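Local coordinates for transcription regulator AcaB (Escherichia coli, PDB 6N8B), which is a plasmid-encoded transcriptional regulator with a crucial role in the conjugative transfer of IncC plasmids, at residues Q33-S41 with T155-A166. Numbering follows the deposited sequence.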
ATOM      1  N   GLN A  33      12.324  -4.149  -4.473  1.00 53.31           N
ATOM      2  CA  GLN A  33      11.428  -4.192  -3.321  1.00 51.63           C
ATOM      3  C   GLN A  33      10.087  -3.559  -3.654  1.00 50.90           C
ATOM      4  O   GLN A  33       9.028  -4.137  -3.380  1.00 50.78           O
ATOM      5  CB  GLN A  33      12.067  -3.491  -2.122  1.00 49.36           C
ATOM      6  CG  GLN A  33      13.348  -4.129  -1.630  1.00 50.09           C
ATOM      7  CD  GLN A  33      14.537  -3.777  -2.494  1.00 51.43           C
ATOM      8  OE1 GLN A  33      14.539  -2.752  -3.174  1.00 51.08           O
ATOM      9  NE2 GLN A  33      15.554  -4.631  -2.482  1.00 52.69           N
ATOM     10  N   ALA A  34      10.112  -2.365  -4.246  1.00 42.27           N
ATOM     11  CA  ALA A  34       8.868  -1.722  -4.649  1.00 41.56           C
ATOM     12  C   ALA A  34       8.182  -2.483  -5.776  1.00 43.74           C
ATOM     13  O   ALA A  34       6.947  -2.507  -5.840  1.00 43.49           O
ATOM     14  CB  ALA A  34       9.135  -0.275  -5.058  1.00 40.26           C
ATOM     15  N   GLN A  35       8.953  -3.114  -6.666  1.00 37.85           N
ATOM     16  CA  GLN A  35       8.349  -3.945  -7.704  1.00 39.47           C
ATOM     17  C   GLN A  35       7.564  -5.096  -7.093  1.00 39.09           C
ATOM     18  O   GLN A  35       6.423  -5.363  -7.490  1.00 38.96           O
ATOM     19  CB  GLN A  35       9.423  -4.477  -8.652  1.00 40.98           C
ATOM     20  CG  GLN A  35       9.898  -3.474  -9.681  1.00 41.23           C
ATOM     21  CD  GLN A  35      10.977  -4.031 -10.578  1.00 42.54           C
ATOM     22  OE1 GLN A  35      11.318  -5.212 -10.499  1.00 43.12           O
ATOM     23  NE2 GLN A  35      11.507  -3.190 -11.458  1.00 42.94           N
ATOM     24  N   ARG A  36       8.157  -5.786  -6.117  1.00 59.30           N
ATOM     25  CA  ARG A  36       7.492  -6.945  -5.533  1.00 58.91           C
ATOM     26  C   ARG A  36       6.248  -6.531  -4.756  1.00 57.54           C
ATOM     27  O   ARG A  36       5.189  -7.148  -4.899  1.00 57.51           O
ATOM     28  CB  ARG A  36       8.462  -7.730  -4.647  1.00 58.43           C
ATOM     29  CG  ARG A  36       9.254  -8.788  -5.407  1.00 59.86           C
ATOM     30  CD  ARG A  36       8.303  -9.765  -6.132  1.00 60.54           C
ATOM     31  NE  ARG A  36       8.079 -10.975  -5.357  1.00 59.84           N
ATOM     32  CZ  ARG A  36       7.098 -11.842  -5.585  1.00 59.77           C
ATOM     33  NH1 ARG A  36       6.980 -12.925  -4.824  1.00 58.75           N
ATOM     34  NH2 ARG A  36       6.220 -11.626  -6.559  1.00 60.70           N
ATOM     35  N   VAL A  37       6.351  -5.476  -3.945  1.00 46.14           N
ATOM     36  CA  VAL A  37       5.183  -4.953  -3.233  1.00 44.42           C
ATOM     37  C   VAL A  37       4.053  -4.657  -4.211  1.00 45.60           C
ATOM     38  O   VAL A  37       2.894  -5.023  -3.982  1.00 45.42           O
ATOM     39  CB  VAL A  37       5.567  -3.697  -2.431  1.00 42.38           C
ATOM     40  CG1 VAL A  37       4.323  -2.968  -1.949  1.00 41.27           C
ATOM     41  CG2 VAL A  37       6.453  -4.071  -1.265  1.00 41.14           C
ATOM     42  N   MET A  38       4.382  -3.998  -5.322  1.00 51.32           N
ATOM     43  CA  MET A  38       3.370  -3.676  -6.322  1.00 51.48           C
ATOM     44  C   MET A  38       2.733  -4.934  -6.902  1.00 52.46           C
ATOM     45  O   MET A  38       1.508  -5.015  -7.031  1.00 52.22           O
ATOM     46  CB  MET A  38       4.000  -2.819  -7.424  1.00 51.65           C
ATOM     47  CG  MET A  38       3.225  -2.755  -8.733  1.00 52.24           C
ATOM     48  SD  MET A  38       1.635  -1.918  -8.652  1.00 50.89           S
ATOM     49  CE  MET A  38       2.103  -0.214  -8.500  1.00 49.50           C
ATOM     50  N   GLU A  39       3.542  -5.943  -7.217  1.00 49.71           N
ATOM     51  CA  GLU A  39       3.010  -7.095  -7.936  1.00 50.29           C
ATOM     52  C   GLU A  39       2.141  -7.987  -7.059  1.00 49.79           C
ATOM     53  O   GLU A  39       1.189  -8.593  -7.564  1.00 49.65           O
ATOM     54  CB  GLU A  39       4.146  -7.889  -8.572  1.00 51.45           C
ATOM     55  CG  GLU A  39       4.719  -7.184  -9.784  1.00 52.06           C
ATOM     56  CD  GLU A  39       6.058  -7.729 -10.199  1.00 53.33           C
ATOM     57  OE1 GLU A  39       6.501  -8.733  -9.603  1.00 53.63           O
ATOM     58  OE2 GLU A  39       6.670  -7.150 -11.122  1.00 54.02           O
ATOM     59  N   ARG A  40       2.439  -8.106  -5.767  1.00 42.84           N
ATOM     60  CA  ARG A  40       1.654  -9.006  -4.932  1.00 41.94           C
ATOM     61  C   ARG A  40       0.539  -8.311  -4.162  1.00 41.50           C
ATOM     62  O   ARG A  40      -0.339  -9.002  -3.632  1.00 41.61           O
ATOM     63  CB  ARG A  40       2.548  -9.769  -3.936  1.00 41.23           C
ATOM     64  CG  ARG A  40       3.564  -8.938  -3.183  1.00 40.49           C
ATOM     65  CD  ARG A  40       4.690  -9.810  -2.637  1.00 40.10           C
ATOM     66  NE  ARG A  40       4.332 -10.473  -1.383  1.00 39.27           N
ATOM     67  CZ  ARG A  40       4.913 -10.227  -0.210  1.00 38.14           C
ATOM     68  NH1 ARG A  40       5.900  -9.343  -0.124  1.00 37.63           N
ATOM     69  NH2 ARG A  40       4.520 -10.878   0.877  1.00 37.86           N
ATOM     70  N   SER A  41       0.529  -6.980  -4.090  1.00 35.23           N
ATOM     71  CA  SER A  41      -0.455  -6.306  -3.255  1.00 34.99           C
ATOM     72  C   SER A  41      -1.387  -5.352  -3.990  1.00 35.25           C
ATOM     73  O   SER A  41      -2.527  -5.194  -3.555  1.00 35.44           O
ATOM     74  CB  SER A  41       0.237  -5.526  -2.125  1.00 33.68           C
ATOM     75  OG  SER A  41       0.716  -4.278  -2.588  1.00 32.88           O
ATOM     76  N   THR A 155      15.141  -2.718   3.479  1.00 45.87           N
ATOM     77  CA  THR A 155      14.348  -3.319   2.413  1.00 45.54           C
ATOM     78  C   THR A 155      13.311  -4.292   2.957  1.00 45.19           C
ATOM     79  O   THR A 155      12.151  -4.261   2.535  1.00 44.83           O
ATOM     80  CB  THR A 155      15.246  -4.016   1.387  1.00 46.01           C
ATOM     81  OG1 THR A 155      15.845  -5.179   1.968  1.00 46.21           O
ATOM     82  CG2 THR A 155      16.318  -3.069   0.861  1.00 46.41           C
ATOM     83  N   TYR A 156      13.690  -5.151   3.904  1.00 63.11           N
ATOM     84  CA  TYR A 156      12.725  -6.133   4.391  1.00 62.92           C
ATOM     85  C   TYR A 156      11.619  -5.474   5.206  1.00 62.81           C
ATOM     86  O   TYR A 156      10.432  -5.734   4.977  1.00 62.51           O
ATOM     87  CB  TYR A 156      13.415  -7.223   5.212  1.00 63.33           C
ATOM     88  CG  TYR A 156      12.436  -8.248   5.738  1.00 63.50           C
ATOM     89  CD1 TYR A 156      11.855  -9.186   4.890  1.00 63.43           C
ATOM     90  CD2 TYR A 156      12.079  -8.268   7.081  1.00 63.83           C
ATOM     91  CE1 TYR A 156      10.949 -10.118   5.369  1.00 63.58           C
ATOM     92  CE2 TYR A 156      11.176  -9.197   7.569  1.00 64.03           C
ATOM     93  CZ  TYR A 156      10.614 -10.119   6.709  1.00 63.99           C
ATOM     94  OH  TYR A 156       9.715 -11.045   7.193  1.00 64.52           O
ATOM     95  N   GLN A 157      11.980  -4.611   6.159  1.00 58.93           N
ATOM     96  CA  GLN A 157      10.957  -4.050   7.033  1.00 58.98           C
ATOM     97  C   GLN A 157      10.060  -3.071   6.289  1.00 58.51           C
ATOM     98  O   GLN A 157       8.863  -2.986   6.585  1.00 58.41           O
ATOM     99  CB  GLN A 157      11.585  -3.375   8.253  1.00 59.81           C
ATOM    100  CG  GLN A 157      12.337  -4.326   9.172  1.00 60.56           C
ATOM    101  CD  GLN A 157      12.973  -3.609  10.349  1.00 61.52           C
ATOM    102  OE1 GLN A 157      12.482  -2.569  10.786  1.00 61.59           O
ATOM    103  NE2 GLN A 157      14.080  -4.151  10.855  1.00 62.37           N
ATOM    104  N   TRP A 158      10.608  -2.328   5.323  1.00 38.62           N
ATOM    105  CA  TRP A 158       9.768  -1.417   4.553  1.00 38.33           C
ATOM    106  C   TRP A 158       8.903  -2.176   3.556  1.00 37.68           C
ATOM    107  O   TRP A 158       7.749  -1.800   3.318  1.00 37.31           O
ATOM    108  CB  TRP A 158      10.620  -0.368   3.841  1.00 38.71           C
ATOM    109  CG  TRP A 158      11.052   0.712   4.762  1.00 39.55           C
ATOM    110  CD1 TRP A 158      12.324   0.994   5.161  1.00 40.27           C
ATOM    111  CD2 TRP A 158      10.199   1.631   5.450  1.00 39.88           C
ATOM    112  NE1 TRP A 158      12.319   2.051   6.040  1.00 41.08           N
ATOM    113  CE2 TRP A 158      11.024   2.457   6.236  1.00 40.78           C
ATOM    114  CE3 TRP A 158       8.815   1.838   5.473  1.00 39.52           C
ATOM    115  CZ2 TRP A 158      10.514   3.475   7.033  1.00 41.26           C
ATOM    116  CZ3 TRP A 158       8.312   2.847   6.262  1.00 40.02           C
ATOM    117  CH2 TRP A 158       9.158   3.656   7.032  1.00 40.86           C
ATOM    118  N   GLN A 159       9.447  -3.234   2.950  1.00 48.97           N
ATOM    119  CA  GLN A 159       8.610  -4.132   2.160  1.00 48.72           C
ATOM    120  C   GLN A 159       7.479  -4.682   3.010  1.00 48.57           C
ATOM    121  O   GLN A 159       6.309  -4.650   2.614  1.00 48.33           O
ATOM    122  CB  GLN A 159       9.444  -5.281   1.601  1.00 49.13           C
ATOM    123  CG  GLN A 159       9.327  -5.481   0.115  1.00 49.50           C
ATOM    124  CD  GLN A 159      10.264  -6.551  -0.397  1.00 50.12           C
ATOM    125  OE1 GLN A 159      11.409  -6.655   0.044  1.00 50.45           O
ATOM    126  NE2 GLN A 159       9.774  -7.369  -1.323  1.00 50.46           N
ATOM    127  N   GLN A 160       7.813  -5.160   4.206  1.00 60.56           N
ATOM    128  CA  GLN A 160       6.809  -5.739   5.081  1.00 60.77           C
ATOM    129  C   GLN A 160       5.813  -4.690   5.553  1.00 60.63           C
ATOM    130  O   GLN A 160       4.629  -4.998   5.705  1.00 60.63           O
ATOM    131  CB  GLN A 160       7.502  -6.416   6.263  1.00 61.48           C
ATOM    132  CG  GLN A 160       6.620  -7.284   7.134  1.00 61.99           C
ATOM    133  CD  GLN A 160       7.269  -7.580   8.474  1.00 62.77           C
ATOM    134  OE1 GLN A 160       7.628  -8.722   8.764  1.00 63.43           O
ATOM    135  NE2 GLN A 160       7.458  -6.542   9.282  1.00 62.69           N
ATOM    136  N   ARG A 161       6.258  -3.442   5.724  1.00 46.04           N
ATOM    137  CA  ARG A 161       5.386  -2.398   6.257  1.00 46.23           C
ATOM    138  C   ARG A 161       4.200  -2.129   5.338  1.00 45.93           C
ATOM    139  O   ARG A 161       3.062  -1.991   5.803  1.00 46.37           O
ATOM    140  CB  ARG A 161       6.189  -1.118   6.483  1.00 46.37           C
ATOM    141  CG  ARG A 161       5.383   0.017   7.064  1.00 46.24           C
ATOM    142  CD  ARG A 161       5.487   0.066   8.578  1.00 47.60           C
ATOM    143  NE  ARG A 161       4.422   0.885   9.149  1.00 48.32           N
ATOM    144  CZ  ARG A 161       4.499   2.201   9.322  1.00 48.65           C
ATOM    145  NH1 ARG A 161       5.599   2.854   8.976  1.00 48.31           N
ATOM    146  NH2 ARG A 161       3.473   2.863   9.843  1.00 49.49           N
ATOM    147  N   LEU A 162       4.440  -2.051   4.030  1.00 45.82           N
ATOM    148  CA  LEU A 162       3.320  -1.870   3.117  1.00 45.54           C
ATOM    149  C   LEU A 162       2.520  -3.152   2.944  1.00 45.62           C
ATOM    150  O   LEU A 162       1.313  -3.087   2.687  1.00 45.67           O
ATOM    151  CB  LEU A 162       3.799  -1.369   1.756  1.00 45.17           C
ATOM    152  CG  LEU A 162       4.165   0.114   1.699  1.00 45.64           C
ATOM    153  CD1 LEU A 162       5.656   0.327   1.904  1.00 45.98           C
ATOM    154  CD2 LEU A 162       3.687   0.724   0.391  1.00 45.82           C
ATOM    155  N   ILE A 163       3.163  -4.315   3.067  1.00 39.56           N
ATOM    156  CA  ILE A 163       2.434  -5.574   2.938  1.00 39.69           C
ATOM    157  C   ILE A 163       1.387  -5.708   4.041  1.00 40.54           C
ATOM    158  O   ILE A 163       0.236  -6.077   3.777  1.00 40.77           O
ATOM    159  CB  ILE A 163       3.408  -6.765   2.929  1.00 39.81           C
ATOM    160  CG1 ILE A 163       4.180  -6.822   1.606  1.00 39.54           C
ATOM    161  CG2 ILE A 163       2.650  -8.059   3.133  1.00 40.24           C
ATOM    162  CD1 ILE A 163       3.303  -7.068   0.380  1.00 39.39           C
ATOM    163  N   LYS A 164       1.758  -5.419   5.295  1.00 61.01           N
ATOM    164  CA  LYS A 164       0.737  -5.428   6.344  1.00 62.06           C
ATOM    165  C   LYS A 164      -0.263  -4.285   6.185  1.00 62.23           C
ATOM    166  O   LYS A 164      -1.426  -4.436   6.574  1.00 63.23           O
ATOM    167  CB  LYS A 164       1.357  -5.472   7.747  1.00 62.60           C
ATOM    168  CG  LYS A 164       2.515  -4.573   8.040  1.00 61.09           C
ATOM    169  CD  LYS A 164       2.482  -4.156   9.499  1.00 61.65           C
ATOM    170  CE  LYS A 164       3.199  -5.176  10.382  1.00 63.83           C
ATOM    171  NZ  LYS A 164       4.673  -5.310  10.166  1.00 61.36           N
ATOM    172  N   LEU A 165       0.152  -3.143   5.632  1.00 30.84           N
ATOM    173  CA  LEU A 165      -0.833  -2.119   5.292  1.00 31.04           C
ATOM    174  C   LEU A 165      -1.840  -2.658   4.285  1.00 31.11           C
ATOM    175  O   LEU A 165      -3.055  -2.496   4.453  1.00 32.07           O
ATOM    176  CB  LEU A 165      -0.146  -0.877   4.736  1.00 30.36           C
ATOM    177  CG  LEU A 165      -1.151   0.190   4.297  1.00 30.73           C
ATOM    178  CD1 LEU A 165      -2.065   0.584   5.450  1.00 32.03           C
ATOM    179  CD2 LEU A 165      -0.440   1.393   3.727  1.00 30.24           C
ATOM    180  N   ALA A 166      -1.346  -3.313   3.230  1.00 25.08           N
ATOM    181  CA  ALA A 166      -2.221  -4.033   2.312  1.00 24.42           C
ATOM    182  C   ALA A 166      -3.131  -4.996   3.062  1.00 26.12           C
ATOM    183  O   ALA A 166      -4.357  -4.953   2.918  1.00 26.37           O
ATOM    184  CB  ALA A 166      -1.380  -4.789   1.282  1.00 23.53           C
TER
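V37 and Q159 meet between two helices running nearly parallel, 33-41 and 155-166, whose axes lie 9.9 Å apart and cross at -20°. Apolar packing comes first. V37 sends CG2 past the Q159 stem, reaching CG at 3.5 Å, while its other methyl, CG1, sits against L162 CB. Farther along, S41 CB rests on A166 CB at 3.8 Å.

The amides come next. Q159 is extended beyond CG and reaches across to the opposite helix, its NE2 3.6 Å from R36 CB and its OE1 beside Q33 CG. Q33 bends at chi2 (78°) and lays its own chain over T155, with CG 3.6 Å from T155 CB; the amide planes of Q33 and Q159 stand 84° apart.

R40 brings the charge. I163 CD1 lies over one face of its guanidinium, toward the rim and 3.5 Å from NH1, while D200 and E202 hold NE and NH2 in salt bridges. S41 OG turns back on its own helix, donating to V37 O at 2.7 Å from above the carbonyl plane.

This is near-parallel helix packing inside a mainly helical chain, with helix 118-142 touching Q33 and S41; van der Waals contact joins 32-59 to 148-182, while R40 NE and NH2 are tied to acids outside the pair.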